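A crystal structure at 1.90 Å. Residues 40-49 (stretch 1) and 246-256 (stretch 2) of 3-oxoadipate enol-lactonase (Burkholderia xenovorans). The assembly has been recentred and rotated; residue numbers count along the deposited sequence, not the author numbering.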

ATOM      1  N   SER B  40      -3.827  -3.557   2.150  1.00 11.13           N
ATOM      2  CA  SER B  40      -3.133  -2.580   3.003  1.00 11.75           C
ATOM      3  C   SER B  40      -4.073  -1.884   3.961  1.00 12.74           C
ATOM      4  O   SER B  40      -3.642  -1.309   4.997  1.00 11.37           O
HETATM    5  N   MSE B  41      -5.377  -1.901   3.643  1.00 13.34           N
HETATM    6  CA  MSE B  41      -6.331  -1.183   4.535  1.00 11.45           C
HETATM    7  C   MSE B  41      -6.375  -1.774   5.945  1.00 11.38           C
HETATM    8  O   MSE B  41      -6.735  -1.088   6.867  1.00  8.63           O
ATOM      9  N   TRP B  42      -5.943  -3.041   6.126  1.00 11.59           N
ATOM     10  CA  TRP B  42      -5.990  -3.670   7.432  1.00 10.73           C
ATOM     11  C   TRP B  42      -4.645  -3.538   8.159  1.00 12.08           C
ATOM     12  O   TRP B  42      -4.457  -4.112   9.198  1.00 11.79           O
ATOM     13  N   ALA B  43      -3.678  -2.843   7.572  1.00 10.69           N
ATOM     14  CA  ALA B  43      -2.385  -2.776   8.207  1.00 11.04           C
ATOM     15  C   ALA B  43      -2.452  -2.342   9.705  1.00 11.08           C
ATOM     16  O   ALA B  43      -1.715  -2.899  10.538  1.00 11.90           O
ATOM     17  N   PRO B  44      -3.364  -1.400  10.088  1.00 11.89           N
ATOM     18  CA  PRO B  44      -3.330  -1.046  11.556  1.00 13.40           C
ATOM     19  C   PRO B  44      -3.725  -2.177  12.501  1.00 12.97           C
ATOM     20  O   PRO B  44      -3.385  -2.147  13.681  1.00 11.76           O
ATOM     21  N   GLN B  45      -4.453  -3.167  11.987  1.00 13.02           N
ATOM     22  CA  GLN B  45      -4.840  -4.294  12.813  1.00 11.96           C
ATOM     23  C   GLN B  45      -3.828  -5.483  12.876  1.00 12.34           C
ATOM     24  O   GLN B  45      -3.993  -6.419  13.689  1.00 13.22           O
ATOM     25  N   VAL B  46      -2.882  -5.504  11.966  1.00 11.65           N
ATOM     26  CA  VAL B  46      -2.077  -6.743  11.763  1.00 13.13           C
ATOM     27  C   VAL B  46      -1.254  -7.168  12.993  1.00 13.60           C
ATOM     28  O   VAL B  46      -1.261  -8.333  13.424  1.00 12.92           O
ATOM     29  N   ALA B  47      -0.617  -6.188  13.595  1.00 15.75           N
ATOM     30  CA  ALA B  47       0.239  -6.411  14.780  1.00 16.27           C
ATOM     31  C   ALA B  47      -0.536  -7.044  15.939  1.00 15.98           C
ATOM     32  O   ALA B  47      -0.138  -8.080  16.451  1.00 15.76           O
ATOM     33  N   ALA B  48      -1.654  -6.446  16.348  1.00 15.56           N
ATOM     34  CA  ALA B  48      -2.435  -6.969  17.425  1.00 15.28           C
ATOM     35  C   ALA B  48      -3.074  -8.317  17.085  1.00 14.58           C
ATOM     36  O   ALA B  48      -3.199  -9.165  17.955  1.00 16.34           O
ATOM     37  N   LEU B  49      -3.468  -8.538  15.837  1.00 14.10           N
ATOM     38  CA  LEU B  49      -4.118  -9.792  15.514  1.00 12.80           C
ATOM     39  C   LEU B  49      -3.124 -10.947  15.416  1.00 13.10           C
ATOM     40  O   LEU B  49      -3.429 -12.048  15.809  1.00 13.91           O
ATOM     41  N   SER B 246     -13.853   2.630   9.572  1.00 12.64           N
ATOM     42  CA  SER B 246     -13.639   2.836  11.005  1.00 14.90           C
ATOM     43  C   SER B 246     -12.396   2.166  11.565  1.00 13.95           C
ATOM     44  O   SER B 246     -11.883   2.574  12.610  1.00 14.47           O
ATOM     45  N   ASN B 247     -11.928   1.124  10.889  1.00 13.43           N
ATOM     46  CA  ASN B 247     -10.686   0.457  11.374  1.00 13.30           C
ATOM     47  C   ASN B 247      -9.438   1.340  11.146  1.00 12.09           C
ATOM     48  O   ASN B 247      -8.360   1.084  11.710  1.00 13.97           O
ATOM     49  N   ILE B 248      -9.561   2.326  10.269  1.00 12.60           N
ATOM     50  CA  ILE B 248      -8.555   3.373  10.119  1.00 13.73           C
ATOM     51  C   ILE B 248      -8.779   4.598  10.980  1.00 14.51           C
ATOM     52  O   ILE B 248      -7.918   4.972  11.777  1.00 15.15           O
ATOM     53  N   GLU B 249      -9.937   5.233  10.829  1.00 15.43           N
ATOM     54  CA  GLU B 249     -10.226   6.411  11.625  1.00 15.92           C
ATOM     55  C   GLU B 249     -10.194   6.168  13.151  1.00 15.35           C
ATOM     56  O   GLU B 249      -9.740   7.018  13.888  1.00 14.59           O
ATOM     57  N   ARG B 250     -10.706   5.040  13.646  1.00 15.60           N
ATOM     58  CA  ARG B 250     -10.627   4.744  15.043  1.00 15.22           C
ATOM     59  C   ARG B 250      -9.921   3.426  15.165  1.00 16.02           C
ATOM     60  O   ARG B 250     -10.461   2.474  15.778  1.00 15.27           O
ATOM     61  N   ALA B 251      -8.714   3.351  14.619  1.00 15.34           N
ATOM     62  CA  ALA B 251      -7.919   2.097  14.611  1.00 15.00           C
ATOM     63  C   ALA B 251      -7.775   1.451  15.959  1.00 15.87           C
ATOM     64  O   ALA B 251      -8.059   0.278  16.139  1.00 13.99           O
ATOM     65  N   ASP B 252      -7.338   2.231  16.953  1.00 16.34           N
ATOM     66  CA  ASP B 252      -7.074   1.634  18.231  1.00 18.28           C
ATOM     67  C   ASP B 252      -8.286   0.985  18.888  1.00 18.16           C
ATOM     68  O   ASP B 252      -8.174  -0.148  19.388  1.00 17.28           O
ATOM     69  N   ALA B 253      -9.443   1.651  18.846  1.00 16.63           N
ATOM     70  CA  ALA B 253     -10.651   1.133  19.446  1.00 15.43           C
ATOM     71  C   ALA B 253     -11.173  -0.010  18.645  1.00 16.69           C
ATOM     72  O   ALA B 253     -11.688  -0.984  19.214  1.00 17.48           O
ATOM     73  N   PHE B 254     -11.058   0.094  17.307  1.00 16.33           N
ATOM     74  CA  PHE B 254     -11.518  -0.979  16.418  1.00 14.48           C
ATOM     75  C   PHE B 254     -10.733  -2.283  16.702  1.00 15.28           C
ATOM     76  O   PHE B 254     -11.346  -3.361  16.866  1.00 14.70           O
ATOM     77  N   THR B 255      -9.408  -2.168  16.709  1.00 15.02           N
ATOM     78  CA  THR B 255      -8.528  -3.273  17.020  1.00 16.82           C
ATOM     79  C   THR B 255      -8.860  -3.949  18.354  1.00 16.91           C
ATOM     80  O   THR B 255      -9.096  -5.165  18.407  1.00 17.33           O
ATOM     81  N   LYS B 256      -8.940  -3.157  19.404  1.00 17.09           N
ATOM     82  CA  LYS B 256      -9.304  -3.641  20.721  1.00 18.49           C
ATOM     83  C   LYS B 256     -10.632  -4.379  20.703  1.00 18.56           C
ATOM     84  O   LYS B 256     -10.740  -5.491  21.261  1.00 17.02           O
TER

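The two stretches, more than 200 residues apart in the chain, meet in a compact, mixed contact in which the side chain of Gln45 fills a pocket on stretch 2, flanked by small apolar contacts and by polar groups that include one direct hydrogen bond and a bridging water. About 447 Å² of surface is buried, both sides summed. The axes of the helices of the two stretches run at 42° to each other and come within 9.7 Å.

Gln45 leaves its backbone sideways, but chi1 in m (-79°) and chi2 in p (68°) fold the chain so that its end comes nearer to stretch 2. There it sits as a knob among Asn247, Ala251, Phe254 and Thr255. Its amide is probably turned over in the model, so the identities of its two terminal atoms carry little weight; what is secure is that a polar group lies deep in this pocket, close to ND2 and the backbone O of Asn247 and to OG1 of Thr255.

Asn247 points toward stretch 1 with chi1 in p (72°). This places its ND2 2.9 Å from the backbone O of Met41, to which it donates a hydrogen bond, tying the short helix 246-249 to the 3-10 segment of stretch 1. The other side-chain polar atom of Asn247, OD1, is buried without a polar partner in the model; the selenomethionine at Met41 approaches it instead, with Met41 CE 3.3 Å from Asn247 OD1. Met41 starts sideways, and its p, t, m rotamer carries this methyl group to the asparagine.

The CA-to-CB bond of Trp42 points away, yet with chi1 in m (-70°) and chi2 of 115° the end of the side chain comes nearer to stretch 2. Phe254, directed toward stretch 1 with chi1 in t, meets it at the edge of the indole: Trp42 CZ3 and Phe254 CZ are 3.7 Å apart. Asn247 is also close to this ring, with its ND2 3.7 Å from Trp42 CE3.

Pro44 points toward stretch 2 and makes apolar contacts with two residues there. Its CB lies 3.9 Å from the CB of Ala251, which also points inward, while its CG is 4.5 Å from CG1 of Ile248. Ile248 begins sideways, and its m, t rotamer brings its CD1 to 4.0 Å from the O of Met41.

Four residues after Pro44, Ala48 and Thr255 both point toward the opposing stretch, and their methyl groups, Ala48 CB and Thr255 CG2, are only 3.3 Å apart, a tight fit. A water bridges the two stretches here, donating to the O of Pro44 at 2.8 Å and hydrogen-bonding with OG1 of Thr255 at 2.7 Å. Thr255 has chi1 in m (-58°), and its OG1 also lies 3.0 Å from the O of Ala251.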

ATOM      1  CB  SER B  40      -2.361  -1.530   2.150  1.00 10.00           C
ATOM      2  OG  SER B  40      -3.248  -0.629   1.429  1.00 12.55           O
HETATM    3  CB  MSE B  41      -7.733  -1.146   3.933  1.00 12.04           C
HETATM    4  CG  MSE B  41      -8.357  -2.547   3.873  1.00 10.64           C
HETATM    5 SE   MSE B  41     -10.269  -2.341   3.867  1.00 20.93          SE
HETATM    6  CE  MSE B  41     -10.604  -1.826   5.712  1.00 13.28           C
ATOM      7  CB  TRP B  42      -6.255  -5.174   7.237  1.00 12.48           C
ATOM      8  CG  TRP B  42      -7.653  -5.439   6.765  1.00 10.95           C
ATOM      9  CD1 TRP B  42      -8.021  -5.958   5.566  1.00  7.81           C
ATOM     10  CD2 TRP B  42      -8.862  -5.257   7.532  1.00 11.00           C
ATOM     11  NE1 TRP B  42      -9.398  -6.048   5.501  1.00 11.40           N
ATOM     12  CE2 TRP B  42      -9.944  -5.644   6.693  1.00 12.83           C
ATOM     13  CE3 TRP B  42      -9.133  -4.750   8.800  1.00 14.74           C
ATOM     14  CZ2 TRP B  42     -11.291  -5.576   7.097  1.00 12.27           C
ATOM     15  CZ3 TRP B  42     -10.468  -4.692   9.235  1.00 15.69           C
ATOM     16  CH2 TRP B  42     -11.542  -5.095   8.360  1.00 12.01           C
ATOM     17  CB  ALA B  43      -1.402  -1.828   7.349  1.00  9.44           C
ATOM     18  CB  PRO B  44      -4.321   0.146  11.680  1.00 12.82           C
ATOM     19  CG  PRO B  44      -4.277   0.795  10.248  1.00 13.41           C
ATOM     20  CD  PRO B  44      -4.324  -0.547   9.382  1.00 12.69           C
ATOM     21  CB  GLN B  45      -6.201  -4.830  12.327  1.00 11.92           C
ATOM     22  CG  GLN B  45      -7.417  -4.000  12.818  1.00 14.43           C
ATOM     23  CD  GLN B  45      -7.455  -2.606  12.188  1.00 15.31           C
ATOM     24  OE1 GLN B  45      -7.612  -1.565  12.879  1.00 17.70           O
ATOM     25  NE2 GLN B  45      -7.295  -2.568  10.873  1.00 11.06           N
ATOM     26  CB  VAL B  46      -1.200  -6.601  10.505  1.00 12.23           C
ATOM     27  CG1 VAL B  46      -0.164  -7.769  10.429  1.00 14.86           C
ATOM     28  CG2 VAL B  46      -2.145  -6.540   9.222  1.00 14.02           C
ATOM     29  CB  ALA B  47       0.920  -5.098  15.221  1.00 16.85           C
ATOM     30  CB  ALA B  48      -3.522  -5.950  17.904  1.00 16.43           C
ATOM     31  CB  LEU B  49      -4.883  -9.673  14.205  1.00 11.60           C
ATOM     32  CG  LEU B  49      -6.201  -8.884  14.230  1.00 10.79           C
ATOM     33  CD1 LEU B  49      -6.567  -8.750  12.740  1.00 10.99           C
ATOM     34  CD2 LEU B  49      -7.361  -9.600  14.995  1.00 12.13           C
ATOM     35  CB  SER B 246     -14.874   2.407  11.826  1.00 15.03           C
ATOM     36  OG  SER B 246     -15.038   1.014  11.886  1.00 15.06           O
ATOM     37  CB  ASN B 247     -10.479  -0.871  10.634  1.00 12.90           C
ATOM     38  CG  ASN B 247     -10.068  -0.654   9.215  1.00 14.78           C
ATOM     39  OD1 ASN B 247     -10.823  -0.052   8.448  1.00 15.02           O
ATOM     40  ND2 ASN B 247      -8.834  -1.086   8.855  1.00  8.93           N
ATOM     41  CB  ILE B 248      -8.384   3.758   8.667  1.00 13.66           C
ATOM     42  CG1 ILE B 248      -7.672   2.605   7.988  1.00 15.41           C
ATOM     43  CG2 ILE B 248      -7.426   4.994   8.525  1.00 13.06           C
ATOM     44  CD1 ILE B 248      -7.573   2.778   6.507  1.00 13.71           C
ATOM     45  CB  GLU B 249     -11.541   7.097  11.137  1.00 15.92           C
ATOM     46  CG  GLU B 249     -11.857   8.361  11.979  1.00 14.33           C
ATOM     47  CD  GLU B 249     -12.792   9.330  11.217  1.00 20.76           C
ATOM     48  OE1 GLU B 249     -13.099   9.033  10.013  1.00 15.08           O
ATOM     49  OE2 GLU B 249     -13.199  10.358  11.828  1.00 17.68           O
ATOM     50  CB  ARG B 250     -12.006   4.472  15.621  1.00 15.76           C
ATOM     51  CG  ARG B 250     -12.924   5.604  15.821  1.00 22.21           C
ATOM     52  CD  ARG B 250     -12.284   6.834  16.130  1.00 30.46           C
ATOM     53  NE  ARG B 250     -12.441   7.141  17.515  1.00 33.26           N
ATOM     54  CZ  ARG B 250     -12.658   8.361  17.999  1.00 35.91           C
ATOM     55  NH1 ARG B 250     -12.740   9.420  17.207  1.00 35.94           N
ATOM     56  NH2 ARG B 250     -12.783   8.513  19.317  1.00 37.60           N
ATOM     57  CB  ALA B 251      -6.560   2.361  13.985  1.00 14.08           C
ATOM     58  CB  ASP B 252      -6.332   2.616  19.158  1.00 19.83           C
ATOM     59  CG  ASP B 252      -5.754   1.894  20.375  1.00 22.59           C
ATOM     60  OD1 ASP B 252      -6.497   1.765  21.357  1.00 22.09           O
ATOM     61  OD2 ASP B 252      -4.613   1.386  20.311  1.00 27.86           O
ATOM     62  CB  ALA B 253     -11.712   2.216  19.536  1.00 16.21           C
ATOM     63  CB  PHE B 254     -11.316  -0.540  14.976  1.00 13.59           C
ATOM     64  CG  PHE B 254     -11.788  -1.550  13.966  1.00 15.66           C
ATOM     65  CD1 PHE B 254     -12.991  -1.371  13.257  1.00 10.09           C
ATOM     66  CD2 PHE B 254     -11.032  -2.702  13.733  1.00 13.16           C
ATOM     67  CE1 PHE B 254     -13.440  -2.341  12.273  1.00 11.84           C
ATOM     68  CE2 PHE B 254     -11.464  -3.662  12.746  1.00  9.76           C
ATOM     69  CZ  PHE B 254     -12.653  -3.481  12.022  1.00 14.49           C
ATOM     70  CB  THR B 255      -7.037  -2.881  16.914  1.00 16.99           C
ATOM     71  OG1 THR B 255      -6.770  -2.396  15.579  1.00 16.90           O
ATOM     72  CG2 THR B 255      -6.198  -4.113  17.143  1.00 17.73           C
ATOM     73  CB  LYS B 256      -9.336  -2.454  21.710  1.00 20.53           C
ATOM     74  CG  LYS B 256      -9.693  -2.788  23.163  1.00 26.85           C
ATOM     75  CD  LYS B 256      -8.516  -3.470  23.919  1.00 36.86           C
ATOM     76  CE  LYS B 256      -8.835  -3.922  25.382  1.00 39.96           C
ATOM     77  NZ  LYS B 256      -9.729  -2.960  26.092  1.00 39.70           N
TER
HETATM   78  O   HOH W   1      -4.783  -0.632  15.521  1.00 16.72           O